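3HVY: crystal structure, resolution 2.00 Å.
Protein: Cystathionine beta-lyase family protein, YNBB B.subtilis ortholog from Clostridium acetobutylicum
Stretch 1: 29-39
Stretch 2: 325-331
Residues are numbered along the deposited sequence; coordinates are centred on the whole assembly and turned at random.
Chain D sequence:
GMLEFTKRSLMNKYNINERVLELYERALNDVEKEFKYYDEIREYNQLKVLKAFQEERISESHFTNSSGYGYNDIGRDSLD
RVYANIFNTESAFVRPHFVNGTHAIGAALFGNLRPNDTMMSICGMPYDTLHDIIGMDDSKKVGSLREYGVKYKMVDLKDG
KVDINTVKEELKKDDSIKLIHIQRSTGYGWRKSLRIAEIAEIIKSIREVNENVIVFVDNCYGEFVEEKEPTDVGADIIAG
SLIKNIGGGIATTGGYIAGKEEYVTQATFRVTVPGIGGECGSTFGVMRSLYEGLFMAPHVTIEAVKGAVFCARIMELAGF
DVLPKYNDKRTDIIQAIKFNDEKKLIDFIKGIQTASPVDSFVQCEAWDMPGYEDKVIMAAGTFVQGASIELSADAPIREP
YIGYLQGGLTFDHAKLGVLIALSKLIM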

ATOM      1  N   ASN D  29     -37.972 -20.441  -6.351  1.00 35.18           N
ATOM      2  CA  ASN D  29     -38.468 -21.735  -5.856  1.00 35.30           C
ATOM      3  C   ASN D  29     -37.876 -22.892  -6.614  1.00 31.02           C
ATOM      4  O   ASN D  29     -37.540 -23.885  -6.050  1.00 31.67           O
ATOM      5  CB  ASN D  29     -39.989 -21.811  -5.967  1.00 38.53           C
ATOM      6  CG  ASN D  29     -40.662 -20.926  -4.953  1.00 54.09           C
ATOM      7  OD1 ASN D  29     -40.110 -20.711  -3.860  1.00 59.32           O
ATOM      8  ND2 ASN D  29     -41.840 -20.380  -5.301  1.00 59.74           N
ATOM      9  N   ASP D  30     -37.787 -22.768  -7.924  1.00 31.57           N
ATOM     10  CA  ASP D  30     -37.273 -23.844  -8.747  1.00 28.51           C
ATOM     11  C   ASP D  30     -35.848 -24.217  -8.446  1.00 28.13           C
ATOM     12  O   ASP D  30     -35.449 -25.376  -8.620  1.00 28.00           O
ATOM     13  CB  ASP D  30     -37.375 -23.470 -10.233  1.00 26.23           C
ATOM     14  CG  ASP D  30     -38.807 -23.477 -10.766  1.00 30.63           C
ATOM     15  OD1 ASP D  30     -39.690 -23.979 -10.075  1.00 33.40           O
ATOM     16  OD2 ASP D  30     -39.045 -23.015 -11.924  1.00 31.65           O
ATOM     17  N   VAL D  31     -35.034 -23.253  -8.036  1.00 32.00           N
ATOM     18  CA  VAL D  31     -33.606 -23.548  -7.818  1.00 30.04           C
ATOM     19  C   VAL D  31     -33.223 -23.845  -6.376  1.00 31.26           C
ATOM     20  O   VAL D  31     -32.048 -24.066  -6.075  1.00 29.53           O
ATOM     21  CB  VAL D  31     -32.687 -22.407  -8.321  1.00 31.90           C
ATOM     22  CG1 VAL D  31     -32.913 -22.126  -9.824  1.00 34.01           C
ATOM     23  CG2 VAL D  31     -32.822 -21.135  -7.513  1.00 31.03           C
ATOM     24  N   GLU D  32     -34.198 -23.888  -5.484  1.00 33.17           N
ATOM     25  CA  GLU D  32     -33.883 -24.116  -4.064  1.00 33.60           C
ATOM     26  C   GLU D  32     -33.157 -25.439  -3.785  1.00 34.71           C
ATOM     27  O   GLU D  32     -32.222 -25.460  -2.996  1.00 38.00           O
ATOM     28  CB  GLU D  32     -35.117 -24.001  -3.200  1.00 38.86           C
ATOM     29  CG  GLU D  32     -34.819 -23.786  -1.696  1.00 42.98           C
ATOM     30  N   LYS D  33     -33.547 -26.531  -4.417  1.00 33.10           N
ATOM     31  CA  LYS D  33     -32.837 -27.803  -4.217  1.00 34.71           C
ATOM     32  C   LYS D  33     -31.400 -27.748  -4.751  1.00 34.44           C
ATOM     33  O   LYS D  33     -30.486 -28.320  -4.146  1.00 31.69           O
ATOM     34  CB  LYS D  33     -33.605 -28.997  -4.838  1.00 35.68           C
ATOM     35  N   GLU D  34     -31.198 -27.097  -5.901  1.00 32.40           N
ATOM     36  CA  GLU D  34     -29.859 -26.926  -6.418  1.00 31.32           C
ATOM     37  C   GLU D  34     -28.989 -26.144  -5.407  1.00 29.68           C
ATOM     38  O   GLU D  34     -27.845 -26.474  -5.174  1.00 30.62           O
ATOM     39  CB  GLU D  34     -29.877 -26.152  -7.740  1.00 29.19           C
ATOM     40  CG  GLU D  34     -30.689 -26.744  -8.836  1.00 33.41           C
ATOM     41  CD  GLU D  34     -30.446 -28.208  -9.019  1.00 40.29           C
ATOM     42  OE1 GLU D  34     -29.277 -28.607  -9.218  1.00 41.24           O
ATOM     43  OE2 GLU D  34     -31.439 -28.956  -8.998  1.00 39.45           O
ATOM     44  N   PHE D  35     -29.507 -25.048  -4.877  1.00 30.04           N
ATOM     45  CA  PHE D  35     -28.773 -24.220  -3.933  1.00 29.45           C
ATOM     46  C   PHE D  35     -28.319 -25.036  -2.697  1.00 30.00           C
ATOM     47  O   PHE D  35     -27.196 -24.862  -2.186  1.00 27.73           O
ATOM     48  CB  PHE D  35     -29.615 -23.007  -3.505  1.00 29.22           C
ATOM     49  CG  PHE D  35     -29.620 -21.857  -4.498  1.00 30.33           C
ATOM     50  CD1 PHE D  35     -29.261 -22.038  -5.826  1.00 32.28           C
ATOM     51  CD2 PHE D  35     -30.107 -20.615  -4.110  1.00 33.31           C
ATOM     52  CE1 PHE D  35     -29.338 -20.973  -6.756  1.00 30.47           C
ATOM     53  CE2 PHE D  35     -30.139 -19.558  -4.985  1.00 34.99           C
ATOM     54  CZ  PHE D  35     -29.741 -19.714  -6.295  1.00 28.68           C
ATOM     55  N   LYS D  36     -29.176 -25.916  -2.209  1.00 31.10           N
ATOM     56  CA  LYS D  36     -28.821 -26.744  -1.044  1.00 33.24           C
ATOM     57  C   LYS D  36     -27.691 -27.697  -1.371  1.00 30.94           C
ATOM     58  O   LYS D  36     -26.814 -27.999  -0.542  1.00 30.07           O
ATOM     59  CB  LYS D  36     -30.063 -27.528  -0.513  1.00 35.99           C
ATOM     60  CG  LYS D  36     -31.073 -26.601   0.189  1.00 47.89           C
ATOM     61  CD  LYS D  36     -32.308 -27.323   0.781  1.00 55.05           C
ATOM     62  N   TYR D  37     -27.691 -28.172  -2.598  1.00 32.52           N
ATOM     63  CA  TYR D  37     -26.628 -29.029  -3.054  1.00 29.72           C
ATOM     64  C   TYR D  37     -25.300 -28.258  -3.047  1.00 30.88           C
ATOM     65  O   TYR D  37     -24.268 -28.790  -2.622  1.00 29.36           O
ATOM     66  CB  TYR D  37     -26.983 -29.537  -4.452  1.00 32.05           C
ATOM     67  CG  TYR D  37     -25.872 -30.244  -5.175  1.00 35.52           C
ATOM     68  CD1 TYR D  37     -24.988 -29.539  -5.967  1.00 33.15           C
ATOM     69  CD2 TYR D  37     -25.744 -31.641  -5.110  1.00 37.37           C
ATOM     70  CE1 TYR D  37     -23.999 -30.184  -6.636  1.00 36.60           C
ATOM     71  CE2 TYR D  37     -24.767 -32.290  -5.774  1.00 37.21           C
ATOM     72  CZ  TYR D  37     -23.889 -31.557  -6.538  1.00 41.73           C
ATOM     73  OH  TYR D  37     -22.905 -32.168  -7.226  1.00 33.67           O
ATOM     74  N   TYR D  38     -25.302 -27.025  -3.545  1.00 29.48           N
ATOM     75  CA  TYR D  38     -24.055 -26.232  -3.538  1.00 27.83           C
ATOM     76  C   TYR D  38     -23.583 -25.874  -2.150  1.00 26.68           C
ATOM     77  O   TYR D  38     -22.355 -25.755  -1.915  1.00 30.20           O
ATOM     78  CB  TYR D  38     -24.155 -24.996  -4.423  1.00 28.47           C
ATOM     79  CG  TYR D  38     -24.291 -25.410  -5.883  1.00 22.70           C
ATOM     80  CD1 TYR D  38     -23.270 -26.067  -6.539  1.00 30.63           C
ATOM     81  CD2 TYR D  38     -25.475 -25.201  -6.571  1.00 29.47           C
ATOM     82  CE1 TYR D  38     -23.435 -26.483  -7.870  1.00 30.39           C
ATOM     83  CE2 TYR D  38     -25.630 -25.619  -7.891  1.00 29.62           C
ATOM     84  CZ  TYR D  38     -24.630 -26.253  -8.526  1.00 30.94           C
ATOM     85  OH  TYR D  38     -24.839 -26.703  -9.824  1.00 30.56           O
ATOM     86  N   ASP D  39     -24.522 -25.720  -1.226  1.00 30.20           N
ATOM     87  CA  ASP D  39     -24.145 -25.420   0.166  1.00 30.44           C
ATOM     88  C   ASP D  39     -23.322 -26.529   0.790  1.00 31.40           C
ATOM     89  O   ASP D  39     -22.492 -26.273   1.655  1.00 33.02           O
ATOM     90  CB  ASP D  39     -25.374 -25.164   1.008  1.00 30.59           C
ATOM     91  CG  ASP D  39     -26.014 -23.856   0.698  1.00 31.84           C
ATOM     92  OD1 ASP D  39     -25.400 -23.008   0.020  1.00 38.44           O
ATOM     93  OD2 ASP D  39     -27.141 -23.708   1.164  1.00 36.65           O
ATOM     94  N   LYS D 325     -28.015 -25.778 -18.074  1.00 27.91           N
ATOM     95  CA  LYS D 325     -29.365 -25.643 -17.531  1.00 28.66           C
ATOM     96  C   LYS D 325     -29.235 -25.494 -16.036  1.00 29.12           C
ATOM     97  O   LYS D 325     -28.216 -25.836 -15.486  1.00 28.17           O
ATOM     98  CB  LYS D 325     -30.220 -26.849 -17.879  1.00 29.47           C
ATOM     99  CG  LYS D 325     -30.297 -27.078 -19.384  1.00 29.85           C
ATOM    100  CD  LYS D 325     -30.845 -25.933 -20.148  1.00 29.52           C
ATOM    101  CE  LYS D 325     -30.630 -26.259 -21.658  1.00 29.44           C
ATOM    102  NZ  LYS D 325     -31.459 -25.379 -22.422  1.00 43.14           N
ATOM    103  N   TYR D 326     -30.264 -24.964 -15.407  1.00 28.57           N
ATOM    104  CA  TYR D 326     -30.256 -24.705 -13.985  1.00 30.02           C
ATOM    105  C   TYR D 326     -29.926 -25.890 -13.122  1.00 31.43           C
ATOM    106  O   TYR D 326     -29.328 -25.741 -12.077  1.00 34.51           O
ATOM    107  CB  TYR D 326     -31.607 -24.117 -13.568  1.00 29.87           C
ATOM    108  CG  TYR D 326     -32.755 -25.059 -13.418  1.00 30.98           C
ATOM    109  CD1 TYR D 326     -33.330 -25.666 -14.531  1.00 29.64           C
ATOM    110  CD2 TYR D 326     -33.325 -25.302 -12.172  1.00 35.12           C
ATOM    111  CE1 TYR D 326     -34.400 -26.482 -14.424  1.00 32.80           C
ATOM    112  CE2 TYR D 326     -34.448 -26.120 -12.055  1.00 31.00           C
ATOM    113  CZ  TYR D 326     -34.975 -26.702 -13.180  1.00 35.79           C
ATOM    114  OH  TYR D 326     -36.066 -27.507 -13.126  1.00 37.24           O
ATOM    115  N   ASN D 327     -30.304 -27.072 -13.584  1.00 30.04           N
ATOM    116  CA  ASN D 327     -30.062 -28.277 -12.848  1.00 31.97           C
ATOM    117  C   ASN D 327     -28.938 -29.107 -13.374  1.00 32.01           C
ATOM    118  O   ASN D 327     -28.804 -30.219 -12.931  1.00 31.51           O
ATOM    119  CB  ASN D 327     -31.333 -29.091 -12.650  1.00 29.52           C
ATOM    120  CG  ASN D 327     -31.840 -29.695 -13.932  1.00 38.73           C
ATOM    121  OD1 ASN D 327     -31.417 -29.317 -15.016  1.00 29.57           O
ATOM    122  ND2 ASN D 327     -32.757 -30.624 -13.817  1.00 35.76           N
ATOM    123  N   ASP D 328     -28.151 -28.584 -14.329  1.00 30.08           N
ATOM    124  CA  ASP D 328     -26.862 -29.172 -14.684  1.00 33.15           C
ATOM    125  C   ASP D 328     -25.880 -28.747 -13.628  1.00 30.84           C
ATOM    126  O   ASP D 328     -25.655 -27.551 -13.439  1.00 31.65           O
ATOM    127  CB  ASP D 328     -26.325 -28.623 -16.013  1.00 31.12           C
ATOM    128  CG  ASP D 328     -27.089 -29.136 -17.207  1.00 31.85           C
ATOM    129  OD1 ASP D 328     -27.546 -30.297 -17.172  1.00 34.94           O
ATOM    130  OD2 ASP D 328     -27.195 -28.401 -18.198  1.00 37.18           O
ATOM    131  N   LYS D 329     -25.306 -29.702 -12.923  1.00 32.68           N
ATOM    132  CA  LYS D 329     -24.365 -29.383 -11.849  1.00 32.79           C
ATOM    133  C   LYS D 329     -23.080 -28.758 -12.454  1.00 32.31           C
ATOM    134  O   LYS D 329     -22.527 -29.215 -13.437  1.00 31.05           O
ATOM    135  CB  LYS D 329     -24.063 -30.598 -10.955  1.00 32.83           C
ATOM    136  CG  LYS D 329     -25.345 -31.197 -10.222  1.00 37.14           C
ATOM    137  CD  LYS D 329     -26.100 -30.170  -9.336  1.00 38.73           C
ATOM    138  CE  LYS D 329     -27.167 -30.807  -8.421  1.00 49.84           C
ATOM    139  NZ  LYS D 329     -28.432 -31.165  -9.097  1.00 45.95           N
ATOM    140  N   ARG D 330     -22.686 -27.640 -11.863  1.00 32.51           N
ATOM    141  CA  ARG D 330     -21.647 -26.798 -12.396  1.00 31.40           C
ATOM    142  C   ARG D 330     -20.212 -27.196 -12.073  1.00 30.62           C
ATOM    143  O   ARG D 330     -19.917 -27.881 -11.079  1.00 28.10           O
ATOM    144  CB  ARG D 330     -21.901 -25.363 -11.911  1.00 30.47           C
ATOM    145  CG  ARG D 330     -23.323 -24.839 -12.165  1.00 31.59           C
ATOM    146  CD  ARG D 330     -23.705 -25.031 -13.566  1.00 29.63           C
ATOM    147  NE  ARG D 330     -25.106 -24.714 -13.933  1.00 32.42           N
ATOM    148  CZ  ARG D 330     -25.491 -23.526 -14.393  1.00 34.62           C
ATOM    149  NH1 ARG D 330     -24.644 -22.528 -14.450  1.00 29.38           N
ATOM    150  NH2 ARG D 330     -26.736 -23.326 -14.782  1.00 31.39           N
ATOM    151  N   THR D 331     -19.339 -26.768 -12.972  1.00 31.18           N
ATOM    152  CA  THR D 331     -17.926 -26.912 -12.775  1.00 28.11           C
ATOM    153  C   THR D 331     -17.200 -25.591 -12.790  1.00 30.32           C
ATOM    154  O   THR D 331     -16.031 -25.514 -12.325  1.00 29.00           O
ATOM    155  CB  THR D 331     -17.325 -27.871 -13.821  1.00 30.34           C
ATOM    156  OG1 THR D 331     -16.073 -28.330 -13.338  1.00 32.31           O
ATOM    157  CG2 THR D 331     -17.129 -27.206 -15.180  1.00 29.13           C
TER
HETATM  158  O   HOH W   1     -27.378 -26.805 -10.690  1.00 28.04           O

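A helix and an irregular loop segment, far apart in sequence, meet here through a largely polar contact in which a salt bridge, a backbone-to-phenol hydrogen bond and a shared water are flanked by aromatic packing. Residues 29-39 lie within a longer helix, kinked where the backbone N atoms of Lys 33 and Glu 34 lack a bond to the preceding turn. Residues 325-331 form no regular helix or strand, but begin with a type I beta turn from Lys 325 to Asp 328, closed by the bond from Asp 328 N to Lys 325 O (3.0 Å). The backbones stay well separated, with CA atoms 6.6 Å apart for Glu 34 and Asn 327, so side chains do most of the bridging, and together the two surfaces bury 425 Å².

Glu 34 points toward the loop and carries the central charge pairing: its OE1 accepts a hydrogen bond from Lys 329 NZ at 2.7 Å, within a salt bridge. The same lysine runs across one face of the Tyr 37 ring. Its CE lies 3.4 Å from the centroid of the Tyr 37 ring, close to the ring normal, in a CH-pi contact, while NZ sits 4.8 Å from that centroid in a cation-pi arrangement. The ammonium group is thus held by a carboxylate while it and the adjoining methylene lie over the pi cloud.

Tyr 38 reaches the loop with the end of its side chain. Arg 330 N donates to Tyr 38 OH at 3.1 Å, so the phenol provides an acceptor for a main-chain NH. Water 1 extends this network, hydrogen-bonded to Tyr 38 OH (2.7 Å), Glu 34 OE1 (3.0 Å) and Tyr 326 O (2.6 Å).

Toward the start of the helix stretch the contact turns more apolar. The Tyr 326 ring approaches Val 31, whose CG1 is 4.0 Å from Tyr 326 CD2, and its edge faces the main chain of Asp 30, with Asp 30 O 3.7 Å from Tyr 326 CE2. The aliphatic part of Glu 34 adds to this packing, its CG 4.5 Å from Tyr 326 CD2.

Bonds within the loop brace the surface it presents. Asp 328 OD2 accepts from Lys 325 N at 2.8 Å, while Arg 330 folds back on the turn, donating from NE to Asp 328 O (2.9 Å) and from NH2 to Lys 325 O (3.0 Å).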